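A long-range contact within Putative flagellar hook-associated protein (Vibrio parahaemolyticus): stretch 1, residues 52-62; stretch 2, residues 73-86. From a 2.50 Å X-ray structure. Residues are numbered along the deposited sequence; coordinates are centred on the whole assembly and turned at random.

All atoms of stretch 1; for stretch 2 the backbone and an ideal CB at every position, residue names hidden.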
# COMPACT_ATOMS: atom_id res chain seq x y z
N LYS A 52 25.38 -18.87 1.83
CA LYS A 52 26.79 -18.59 1.77
C LYS A 52 27.62 -19.84 2.19
O LYS A 52 28.44 -20.33 1.42
CB LYS A 52 27.03 -17.37 2.66
CG LYS A 52 28.34 -16.79 2.66
CD LYS A 52 28.73 -16.25 1.32
CE LYS A 52 30.24 -16.45 1.08
NZ LYS A 52 31.09 -16.33 2.32
N SER A 53 27.38 -20.38 3.37
CA SER A 53 28.09 -21.57 3.82
C SER A 53 27.85 -22.76 2.91
O SER A 53 28.76 -23.54 2.63
CB SER A 53 27.71 -21.93 5.25
OG SER A 53 27.63 -20.76 6.03
N MSE A 54 26.62 -22.90 2.42
CA MSE A 54 26.34 -24.00 1.54
C MSE A 54 27.18 -23.79 0.27
O MSE A 54 27.80 -24.72 -0.21
CB MSE A 54 24.88 -24.06 1.29
CG MSE A 54 24.39 -25.02 0.28
SE MSE A 54 22.40 -24.94 0.36
CE MSE A 54 22.19 -25.63 2.17
N ARG A 55 27.27 -22.57 -0.24
CA ARG A 55 28.05 -22.36 -1.46
C ARG A 55 29.58 -22.64 -1.29
O ARG A 55 30.23 -23.13 -2.20
CB ARG A 55 27.81 -20.99 -1.96
CG ARG A 55 28.05 -20.79 -3.39
CD ARG A 55 28.10 -19.29 -3.51
NE ARG A 55 28.25 -18.77 -4.86
CZ ARG A 55 29.33 -18.12 -5.32
NH1 ARG A 55 30.40 -17.92 -4.54
NH2 ARG A 55 29.30 -17.67 -6.58
N ASP A 56 30.13 -22.34 -0.11
CA ASP A 56 31.53 -22.52 0.17
C ASP A 56 31.92 -24.00 0.20
O ASP A 56 33.06 -24.38 -0.17
CB ASP A 56 31.84 -21.89 1.52
CG ASP A 56 31.90 -20.37 1.47
OD1 ASP A 56 31.90 -19.73 0.38
OD2 ASP A 56 31.95 -19.81 2.57
N ILE A 57 30.98 -24.82 0.66
CA ILE A 57 31.12 -26.27 0.75
C ILE A 57 31.08 -26.92 -0.63
O ILE A 57 31.94 -27.75 -0.97
CB ILE A 57 30.03 -26.90 1.65
CG1 ILE A 57 30.29 -26.58 3.12
CG2 ILE A 57 29.92 -28.40 1.39
CD1 ILE A 57 29.04 -26.73 3.99
N VAL A 58 30.07 -26.56 -1.41
CA VAL A 58 30.03 -26.93 -2.81
C VAL A 58 31.32 -26.48 -3.53
O VAL A 58 31.95 -27.30 -4.21
CB VAL A 58 28.81 -26.35 -3.48
CG1 VAL A 58 28.84 -26.61 -4.97
CG2 VAL A 58 27.57 -26.97 -2.85
N LEU A 59 31.73 -25.22 -3.33
CA LEU A 59 32.98 -24.71 -3.90
C LEU A 59 34.23 -25.58 -3.57
O LEU A 59 34.98 -25.94 -4.49
CB LEU A 59 33.20 -23.23 -3.59
CG LEU A 59 32.28 -22.19 -4.29
CD1 LEU A 59 32.57 -20.83 -3.76
CD2 LEU A 59 32.36 -22.17 -5.83
N TRP A 60 34.44 -25.94 -2.30
CA TRP A 60 35.56 -26.82 -1.97
C TRP A 60 35.32 -28.22 -2.50
O TRP A 60 36.09 -28.71 -3.33
CB TRP A 60 35.94 -26.87 -0.49
CG TRP A 60 37.38 -27.41 -0.36
CD1 TRP A 60 37.83 -28.64 -0.78
CD2 TRP A 60 38.54 -26.71 0.15
NE1 TRP A 60 39.18 -28.76 -0.55
CE2 TRP A 60 39.65 -27.60 0.02
CE3 TRP A 60 38.74 -25.44 0.72
CZ2 TRP A 60 40.95 -27.25 0.44
CZ3 TRP A 60 40.04 -25.09 1.13
CH2 TRP A 60 41.13 -25.99 0.99
N GLY A 61 34.25 -28.84 -2.02
CA GLY A 61 33.81 -30.19 -2.41
C GLY A 61 33.71 -30.61 -3.88
O GLY A 61 33.76 -31.80 -4.18
N ALA A 62 33.54 -29.65 -4.79
CA ALA A 62 33.76 -29.89 -6.22
C ALA A 62 35.22 -30.31 -6.43
O ALA A 62 36.12 -29.49 -6.68
CB ALA A 62 33.41 -28.63 -7.04
N UNK A 73 31.56 -35.73 5.68
CA UNK A 73 31.39 -34.69 6.69
C UNK A 73 30.80 -33.44 6.07
O UNK A 73 30.05 -32.70 6.71
CB UNK A 73 32.72 -34.37 7.37
N UNK A 74 31.14 -33.22 4.80
CA UNK A 74 30.55 -32.18 4.00
C UNK A 74 29.06 -32.40 3.84
O UNK A 74 28.27 -31.47 3.98
CB UNK A 74 31.23 -32.11 2.63
N UNK A 75 28.68 -33.64 3.57
CA UNK A 75 27.30 -33.99 3.42
C UNK A 75 26.42 -33.59 4.61
O UNK A 75 25.39 -33.00 4.41
CB UNK A 75 27.20 -35.50 3.18
N UNK A 76 26.85 -33.89 5.82
CA UNK A 76 26.17 -33.47 7.04
C UNK A 76 26.04 -31.94 7.16
O UNK A 76 24.97 -31.43 7.55
CB UNK A 76 26.92 -34.02 8.26
N UNK A 77 27.11 -31.21 6.85
CA UNK A 77 27.05 -29.76 6.94
C UNK A 77 26.13 -29.13 5.87
O UNK A 77 25.45 -28.13 6.16
CB UNK A 77 28.46 -29.19 6.81
N UNK A 78 26.08 -29.73 4.67
CA UNK A 78 25.10 -29.31 3.66
C UNK A 78 23.69 -29.52 4.17
O UNK A 78 22.89 -28.55 4.18
CB UNK A 78 25.30 -30.08 2.35
N UNK A 79 23.41 -30.73 4.64
CA UNK A 79 22.12 -31.01 5.25
C UNK A 79 21.78 -30.07 6.40
O UNK A 79 20.63 -29.79 6.58
CB UNK A 79 22.09 -32.46 5.75
N UNK A 80 22.76 -29.56 7.14
CA UNK A 80 22.52 -28.59 8.21
C UNK A 80 21.99 -27.27 7.76
O UNK A 80 21.01 -26.79 8.34
CB UNK A 80 23.82 -28.35 8.99
N UNK A 81 22.67 -26.69 6.78
CA UNK A 81 22.28 -25.40 6.19
C UNK A 81 20.97 -25.53 5.40
O UNK A 81 20.12 -24.66 5.46
CB UNK A 81 23.39 -24.87 5.28
N UNK A 82 20.80 -26.67 4.74
CA UNK A 82 19.56 -27.04 4.14
C UNK A 82 18.42 -26.99 5.15
O UNK A 82 17.40 -26.33 4.87
CB UNK A 82 19.67 -28.43 3.52
N UNK A 83 18.59 -27.58 6.32
CA UNK A 83 17.47 -27.65 7.26
C UNK A 83 17.20 -26.31 7.86
O UNK A 83 16.06 -25.87 7.91
CB UNK A 83 17.74 -28.67 8.37
N UNK A 84 18.26 -25.66 8.28
CA UNK A 84 18.24 -24.29 8.77
C UNK A 84 17.53 -23.26 7.82
O UNK A 84 16.87 -22.31 8.27
CB UNK A 84 19.69 -23.85 9.01
N UNK A 85 17.64 -23.46 6.51
CA UNK A 85 16.97 -22.61 5.54
C UNK A 85 15.49 -22.98 5.48
O UNK A 85 14.64 -22.11 5.32
CB UNK A 85 17.62 -22.74 4.16
N UNK A 86 15.18 -24.26 5.65
CA UNK A 86 13.80 -24.67 5.75
C UNK A 86 13.14 -24.07 6.98
O UNK A 86 12.04 -23.56 6.88
CB UNK A 86 13.70 -26.20 5.78

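Two helices run nearly antiparallel, their axes 9.3 Å apart at closest approach, so the second must supply a stripe of side chains that fits the first.

Position 73 is out of reach of stretch 1, which leaves the choice open; it is glycine, G73. At 74 the CA-to-CB bond points toward stretch 1, with the ideal CB 4.1 Å from I57 CG2 and the bare backbone of G61 beyond. An apolar chain suits this place: leucine would fill the near part, and the longer, unbranched methionine can also reach G61. The residue is selenomethionine M74: its CG packs 4.0 Å from I57 CG2, and its SE reaches to 3.5 Å from G61 CA. A CB on G61 would lie 3.0 Å from M74 SE and 2.8 Å from I57 O, so it would clash with its own helix as well as with the selenium.

Positions 75 and 76 meet nothing of stretch 1 and are free; they are I75 and T76.

At 77 the ideal CB sits 3.8 Å from I57 CD1, but stretch 1 offers no charge to pair with there. A chain with an aliphatic base and either an apolar or a polar end would do. E77 gives its CB to I57 CD1 at 3.9 Å and leads its carboxylate away.

Position 78 points sideways, between M54 and I57, with V58 farther in. An apolar chain that bends back is favoured, leucine, isoleucine or methionine. L78 does this: CD2 lies 3.6 Å from M54 CG and 4.1 Å from V58 CG2, while CG meets I57 CG2 at 3.7 Å. With 74, 77 and 81 it forms the hole that receives I57.

Positions 79 and 80 make no contact, and polar residues serve well: K79 and S80.

At 81 the bond points toward stretch 1, and the ideal CB is already tight against M54 CE, at 3.4 Å. A chain leaving this point can run along S53 and I57, so a flat aromatic or a long aliphatic would suit. Y81 lays one ring face against S53 CB, a CH-pi contact 3.5 Å from CB to ring centroid, while I57 CD1 approaches its edge, 4.0 Å from CE2.

Position 82 is sideways, its backbone N 3.1 Å from M54 CE, and a chain that turns outward is safe. R82 leads away. Position 83 points sideways, with nothing of stretch 1 near, so a polar residue is free; D83 forms a salt bridge with its neighbour, R82 NH1 to D83 OD1 at 2.9 Å. Position 84, out of reach, is S84.

Position 85 points toward stretch 1, near the tip of M54, suiting a medium apolar chain; I85 brings CD1 to 3.9 Å from M54 CE. Position 86 is out of reach, free for a polar residue; it is E86.

Stretch 2 (73-86) GMITELKSYRDSIE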
# COMPACT_ATOMS: atom_id res chain seq x y z
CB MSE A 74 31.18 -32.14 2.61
CG MSE A 74 32.41 -31.29 2.51
SE MSE A 74 33.24 -31.61 0.78
CE MSE A 74 35.12 -31.71 1.37
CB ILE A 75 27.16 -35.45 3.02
CG1 ILE A 75 27.41 -35.54 1.51
CG2 ILE A 75 25.79 -36.04 3.45
CD1 ILE A 75 27.73 -36.91 0.98
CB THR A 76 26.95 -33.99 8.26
OG1 THR A 76 27.12 -35.40 8.11
CG2 THR A 76 26.26 -33.70 9.59
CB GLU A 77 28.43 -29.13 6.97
CG GLU A 77 29.17 -29.28 8.32
CD GLU A 77 28.95 -28.07 9.24
OE1 GLU A 77 27.78 -27.80 9.65
OE2 GLU A 77 29.96 -27.39 9.57
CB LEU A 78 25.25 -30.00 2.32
CG LEU A 78 26.39 -29.52 1.42
CD1 LEU A 78 26.53 -30.49 0.25
CD2 LEU A 78 26.26 -28.03 0.94
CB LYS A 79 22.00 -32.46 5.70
CG LYS A 79 21.71 -33.48 4.58
CD LYS A 79 21.78 -34.92 5.17
CE LYS A 79 21.69 -36.00 4.09
NZ LYS A 79 21.87 -37.42 4.62
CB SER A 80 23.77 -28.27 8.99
OG SER A 80 23.61 -28.82 10.26
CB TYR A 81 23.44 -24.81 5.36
CG TYR A 81 24.68 -24.53 6.23
CD1 TYR A 81 24.61 -23.60 7.26
CD2 TYR A 81 25.88 -25.21 6.05
CE1 TYR A 81 25.69 -23.30 8.07
CE2 TYR A 81 27.00 -24.93 6.88
CZ TYR A 81 26.87 -23.95 7.88
OH TYR A 81 27.85 -23.59 8.74
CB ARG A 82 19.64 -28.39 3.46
CG ARG A 82 18.36 -28.79 2.73
CD ARG A 82 18.32 -30.30 2.53
NE ARG A 82 18.08 -30.98 3.80
CZ ARG A 82 18.14 -32.31 3.97
NH1 ARG A 82 17.95 -32.84 5.17
NH2 ARG A 82 18.45 -33.09 2.95
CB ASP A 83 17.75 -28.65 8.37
CG ASP A 83 17.80 -30.09 7.88
OD1 ASP A 83 17.45 -30.38 6.71
OD2 ASP A 83 18.22 -30.95 8.70
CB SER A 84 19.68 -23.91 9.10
OG SER A 84 19.88 -22.51 9.13
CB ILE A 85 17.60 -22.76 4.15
CG1 ILE A 85 18.87 -21.94 4.05
CG2 ILE A 85 16.66 -22.37 3.05
CD1 ILE A 85 19.92 -22.57 3.08
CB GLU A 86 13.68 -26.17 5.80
CG GLU A 86 12.28 -26.66 6.27
CD GLU A 86 12.17 -28.15 6.13
OE1 GLU A 86 11.35 -28.61 5.29
OE2 GLU A 86 12.97 -28.85 6.82
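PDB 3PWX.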